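Local coordinates for protein flavin-dependent monooxygenase, oxygenase subunit HsaA (Rhodococcus sp., PDB 2RFQ) that hydroxylates the phenolic ring of the secosteroid 3-HSA next to its hydroxyl group, using reduced FMN and molecular oxygen, during bacterial breakdown of cholesterol, at residues Pro238-Ser242 / Arg323-Val327; Arg375-Met379 / Thr390-Val394. All blocks are in the same frame, centred on the assembly; numbering follows the deposited sequence.

Contact 1: residues Pro238-Ser242 / Arg323-Val327; sequences PTTIS and RRDQV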
loop_
_atom_site.group_PDB
_atom_site.type_symbol
_atom_site.label_atom_id
_atom_site.label_comp_id
_atom_site.label_asym_id
_atom_site.label_seq_id
_atom_site.Cartn_x
_atom_site.Cartn_y
_atom_site.Cartn_z
ATOM N N PRO A 238 14.356 -8.802 -20.281
ATOM C CA PRO A 238 13.780 -8.424 -18.978
ATOM C C PRO A 238 13.224 -9.603 -18.143
ATOM O O PRO A 238 13.334 -9.596 -16.911
ATOM C CB PRO A 238 12.678 -7.421 -19.355
ATOM C CG PRO A 238 13.210 -6.796 -20.633
ATOM C CD PRO A 238 13.758 -8.019 -21.378
ATOM N N THR A 239 12.651 -10.612 -18.791
ATOM C CA THR A 239 12.172 -11.790 -18.028
ATOM C C THR A 239 13.370 -12.531 -17.380
ATOM O O THR A 239 13.256 -13.048 -16.260
ATOM C CB THR A 239 11.333 -12.723 -18.919
ATOM O OG1 THR A 239 10.189 -11.992 -19.388
ATOM C CG2 THR A 239 10.838 -13.974 -18.132
ATOM N N THR A 240 14.519 -12.529 -18.067
ATOM C CA THR A 240 15.757 -13.108 -17.479
ATOM C C THR A 240 16.218 -12.380 -16.201
ATOM O O THR A 240 16.873 -12.964 -15.339
ATOM C CB THR A 240 16.877 -13.301 -18.522
ATOM O OG1 THR A 240 17.170 -14.715 -18.629
ATOM C CG2 THR A 240 18.157 -12.606 -18.117
ATOM N N ILE A 241 15.818 -11.116 -16.075
ATOM C CA ILE A 241 16.089 -10.297 -14.915
ATOM C C ILE A 241 15.034 -10.483 -13.818
ATOM O O ILE A 241 15.368 -10.480 -12.625
ATOM C CB ILE A 241 16.198 -8.792 -15.366
ATOM C CG1 ILE A 241 17.348 -8.630 -16.361
ATOM C CG2 ILE A 241 16.197 -7.821 -14.157
ATOM C CD1 ILE A 241 18.713 -9.201 -15.864
ATOM N N SER A 242 13.775 -10.641 -14.194
ATOM C CA SER A 242 12.734 -10.831 -13.173
ATOM C C SER A 242 12.687 -12.266 -12.642
ATOM O O SER A 242 12.434 -12.479 -11.454
ATOM C CB SER A 242 11.334 -10.441 -13.703
ATOM O OG SER A 242 11.299 -9.054 -14.006
ATOM N N ARG A 323 5.855 -6.677 -20.772
ATOM C CA ARG A 323 6.658 -5.708 -20.010
ATOM C C ARG A 323 5.956 -5.202 -18.743
ATOM O O ARG A 323 6.566 -5.110 -17.669
ATOM C CB ARG A 323 7.079 -4.563 -20.919
ATOM C CG ARG A 323 8.282 -4.926 -21.787
ATOM C CD ARG A 323 9.563 -4.850 -20.959
ATOM N NE ARG A 323 9.936 -3.438 -20.715
ATOM C CZ ARG A 323 10.550 -2.985 -19.621
ATOM N NH1 ARG A 323 10.873 -3.809 -18.609
ATOM N NH2 ARG A 323 10.858 -1.692 -19.555
ATOM N N ARG A 324 4.667 -4.890 -18.888
ATOM C CA ARG A 324 3.832 -4.463 -17.749
ATOM C C ARG A 324 3.918 -5.456 -16.591
ATOM O O ARG A 324 4.200 -5.084 -15.466
ATOM C CB ARG A 324 2.380 -4.308 -18.210
ATOM C CG ARG A 324 1.395 -4.019 -17.065
ATOM C CD ARG A 324 -0.072 -4.262 -17.492
ATOM N NE ARG A 324 -0.325 -5.689 -17.606
ATOM C CZ ARG A 324 -1.388 -6.235 -18.198
ATOM N NH1 ARG A 324 -2.350 -5.471 -18.763
ATOM N NH2 ARG A 324 -1.512 -7.560 -18.204
ATOM N N ASP A 325 3.673 -6.732 -16.883
ATOM C CA ASP A 325 3.607 -7.750 -15.844
ATOM C C ASP A 325 4.975 -8.158 -15.342
ATOM O O ASP A 325 5.105 -8.647 -14.218
ATOM C CB ASP A 325 2.853 -8.970 -16.387
ATOM C CG ASP A 325 1.362 -8.678 -16.654
ATOM O OD1 ASP A 325 0.806 -7.705 -16.081
ATOM O OD2 ASP A 325 0.769 -9.440 -17.441
ATOM N N GLN A 326 5.989 -8.003 -16.190
ATOM C CA GLN A 326 7.350 -8.400 -15.856
ATOM C C GLN A 326 7.966 -7.466 -14.804
ATOM O O GLN A 326 8.464 -7.916 -13.756
ATOM C CB GLN A 326 8.223 -8.512 -17.115
ATOM C CG GLN A 326 9.719 -8.588 -16.795
ATOM C CD GLN A 326 10.365 -7.236 -16.900
ATOM O OE1 GLN A 326 10.047 -6.465 -17.811
ATOM N NE2 GLN A 326 11.291 -6.930 -15.972
ATOM N N VAL A 327 7.904 -6.157 -15.045
ATOM C CA VAL A 327 8.349 -5.245 -13.985
ATOM C C VAL A 327 7.499 -5.448 -12.715
ATOM O O VAL A 327 8.013 -5.421 -11.587
ATOM C CB VAL A 327 8.379 -3.756 -14.423
ATOM C CG1 VAL A 327 9.288 -3.574 -15.661
ATOM C CG2 VAL A 327 6.972 -3.216 -14.683
#

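Contact 2: residues Arg375-Met379 / Thr390-Val394; sequences RAYVM and TDTMV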
loop_
_atom_site.group_PDB
_atom_site.type_symbol
_atom_site.label_atom_id
_atom_site.label_comp_id
_atom_site.label_asym_id
_atom_site.label_seq_id
_atom_site.Cartn_x
_atom_site.Cartn_y
_atom_site.Cartn_z
ATOM N N ARG A 375 8.856 2.899 -16.277
ATOM C CA ARG A 375 9.202 2.897 -17.681
ATOM C C ARG A 375 8.216 1.982 -18.439
ATOM O O ARG A 375 7.637 2.390 -19.455
ATOM C CB ARG A 375 10.635 2.391 -17.861
ATOM C CG ARG A 375 11.023 2.263 -19.311
ATOM C CD ARG A 375 12.501 1.903 -19.448
ATOM N NE ARG A 375 12.907 1.888 -20.857
ATOM C CZ ARG A 375 14.168 1.768 -21.282
ATOM N NH1 ARG A 375 15.175 1.674 -20.415
ATOM N NH2 ARG A 375 14.428 1.754 -22.592
ATOM N N ALA A 376 8.030 0.760 -17.934
ATOM C CA ALA A 376 7.128 -0.189 -18.601
ATOM C C ALA A 376 5.669 0.247 -18.477
ATOM O O ALA A 376 4.892 0.098 -19.434
ATOM C CB ALA A 376 7.322 -1.614 -18.059
ATOM N N TYR A 377 5.299 0.764 -17.295
ATOM C CA TYR A 377 3.895 1.139 -17.042
ATOM C C TYR A 377 3.457 2.298 -17.921
ATOM O O TYR A 377 2.366 2.261 -18.515
ATOM C CB TYR A 377 3.669 1.520 -15.577
ATOM C CG TYR A 377 3.845 0.411 -14.569
ATOM C CD1 TYR A 377 3.726 -0.940 -14.932
ATOM C CD2 TYR A 377 4.097 0.723 -13.244
ATOM C CE1 TYR A 377 3.885 -1.979 -13.970
ATOM C CE2 TYR A 377 4.236 -0.293 -12.263
ATOM C CZ TYR A 377 4.146 -1.636 -12.643
ATOM O OH TYR A 377 4.302 -2.652 -11.704
ATOM N N VAL A 378 4.317 3.307 -18.028
ATOM C CA VAL A 378 3.993 4.458 -18.877
ATOM C C VAL A 378 3.846 3.988 -20.317
ATOM O O VAL A 378 2.898 4.379 -21.006
ATOM C CB VAL A 378 5.053 5.569 -18.729
ATOM C CG1 VAL A 378 4.885 6.651 -19.796
ATOM C CG2 VAL A 378 4.961 6.168 -17.318
HETATM N N MSE A 379 4.761 3.139 -20.764
HETATM C CA MSE A 379 4.700 2.642 -22.142
HETATM C C MSE A 379 3.403 1.869 -22.400
HETATM O O MSE A 379 2.740 2.054 -23.426
HETATM C CB MSE A 379 5.890 1.729 -22.432
HETATM C CG MSE A 379 5.865 1.245 -23.855
HETATM SE SE MSE A 379 7.368 0.061 -24.221
HETATM C CE MSE A 379 7.025 -1.266 -22.849
ATOM N N THR A 390 8.063 5.095 -28.643
ATOM C CA THR A 390 9.425 5.054 -29.209
ATOM C C THR A 390 10.414 4.242 -28.366
ATOM O O THR A 390 11.510 3.919 -28.831
ATOM C CB THR A 390 10.017 6.460 -29.394
ATOM O OG1 THR A 390 10.051 7.135 -28.139
ATOM C CG2 THR A 390 9.189 7.293 -30.394
ATOM N N ASP A 391 10.028 3.917 -27.137
ATOM C CA ASP A 391 10.881 3.112 -26.262
ATOM C C ASP A 391 11.079 1.753 -26.950
ATOM O O ASP A 391 10.105 1.126 -27.438
ATOM C CB ASP A 391 10.194 2.972 -24.904
ATOM C CG ASP A 391 11.052 2.285 -23.848
ATOM O OD1 ASP A 391 12.052 1.613 -24.177
ATOM O OD2 ASP A 391 10.671 2.418 -22.672
ATOM N N THR A 392 12.327 1.297 -27.012
ATOM C CA THR A 392 12.634 0.042 -27.695
ATOM C C THR A 392 12.676 -1.180 -26.750
ATOM O O THR A 392 12.853 -2.313 -27.214
ATOM C CB THR A 392 13.975 0.119 -28.438
ATOM O OG1 THR A 392 15.029 0.234 -27.486
ATOM C CG2 THR A 392 14.020 1.343 -29.367
HETATM N N MSE A 393 12.506 -0.944 -25.446
HETATM C CA MSE A 393 12.584 -2.033 -24.459
HETATM C C MSE A 393 11.177 -2.665 -24.374
HETATM O O MSE A 393 10.403 -2.454 -23.431
HETATM C CB MSE A 393 13.129 -1.547 -23.108
HETATM C CG MSE A 393 13.370 -2.691 -22.122
HETATM SE SE MSE A 393 14.127 -1.982 -20.452
HETATM C CE MSE A 393 16.016 -1.797 -20.988
ATOM N N VAL A 394 10.861 -3.418 -25.416
ATOM C CA VAL A 394 9.533 -4.025 -25.577
ATOM C C VAL A 394 9.586 -5.023 -26.730
ATOM O O VAL A 394 8.850 -6.010 -26.734
ATOM C CB VAL A 394 8.451 -2.952 -25.884
ATOM C CG1 VAL A 394 8.794 -2.191 -27.183
ATOM C CG2 VAL A 394 7.029 -3.598 -25.982
ATOM O OXT VAL A 394 10.386 -4.814 -27.663
HETATM O O HOH W 1 8.668 4.004 -21.555
#

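Contact 1: residues Pro238-Ser242 / Arg323-Val327
Gln326 carries this contact, with Ser242 and Pro238 as its partners. The polar part is the meeting of Gln326 with Ser242. Gln326 NE2 donates to Ser242 OG at 2.9 Å, with an N-H...O angle of 159°. The hydroxyl lies almost in the plane of the amide. Ser242 OG also lies 3.1 Å from the backbone O of Gln326. Thr330 OG1 is a further hydrogen-bond partner of the same hydroxyl.

The other end of the amide is held from within its own helix. Arg323 NH1 donates to Gln326 OE1 at 2.9 Å, in the carbonyl plane and on a lone pair. The Arg323 chain is bent at chi2 and chi3, which brings NH1 to Gln326 OE1. Arg323 NH1 and Gln326 NE2 both also donate to the backbone O of Ala370. Bonds at both ends fix the rotation of this buried amide.

The van der Waals part centres on Pro238. Its CB sits 3.2 Å from Gln326 OE1 and 3.4 Å from Gln326 CD. The proline ring also meets Arg323, with Pro238 CG 4.1 Å from Arg323 CD. With chi1 at 166° the Gln326 chain reaches across to helix 233-266, and its CG comes to 3.2 Å from Ser242 OG. Leu297 of helix 277-309 touches Thr239, Ser242 and Gln326.

The two segments run nearly parallel, 22° apart, with axes 9.8 Å from each other at closest approach. They belong to helices 233-266 and 316-344. This is a buried polar contact within the C-terminal helical bundle characteristic of the acyl-CoA dehydrogenase fold.

Contact 2: residues Arg375-Met379 / Thr390-Val394
Arg375 and Asp391 form a side-on salt bridge with two hydrogen bonds. Arg375 NE donates to Asp391 OD2 at 2.9 Å, with an N-H...O angle of 169°. Arg375 NH2 donates to Asp391 OD1, also at 2.9 Å. Both oxygens are met on their syn sides and lie close to the guanidinium plane. The two planar groups are nevertheless turned 30° from each other. The arginine chain is extended from CG to NE, with CG anti to the backbone N (chi1 176°), and this carries the guanidinium out to the carboxylate.

Each carboxylate oxygen has a second donor. Asp391 OD1 accepts from the backbone N of Met393 at 2.9 Å, which makes an Asx turn. This N-H and Arg375 NH2 approach OD1 from opposite faces of the carboxylate plane. Asp391 OD2 accepts from a water that also donates to the backbone O of Arg375. Four donors therefore grip the carboxylate, and the positive partner would be expected to favour its ionised form.

Met393, like Met379 modelled as selenomethionine, lies across the guanidinium. Its SE is 3.7 Å above the guanidinium plane of Arg375, offset toward the rim. Next to the salt bridge, Met379 SE packs 3.6 Å from Val394 CB, and the CE of Met379 reaches the backbone O of Met393. The terminal carboxylate of Val394 is paired through OXT with Arg319.

Met393 is the centre of an inverse gamma turn. The Asx turn and this gamma turn shape the C-terminal tail, which folds back on helix 373-384 beside Ala369, a residue assigned by similarity to the FMN site. The arrangement is a salt-bridged C-terminal tail docked on the last helix of the C-terminal helical domain.

Overall arrangement
Contact 1 joins two long helices inside the C-terminal bundle, and contact 2 fastens the end of the chain beside them. Their centres are about 12 Å apart. Arg323 links them directly: its NE is 2.9 Å from Met393 O, a probable hydrogen bond. Helix 373-384 also packs on 323-327, with Tyr377 CE1 3.4 Å from Val327 CG2. Contact 2 lies beside a residue assigned to FMN by similarity, the side chain of Met393 being about 4 Å from that of Ala369. Contact 1 lies somewhat further off, with the side chain of Pro238 about 7 Å from that of His368. Each contact also touches the second subunit of the tetramer.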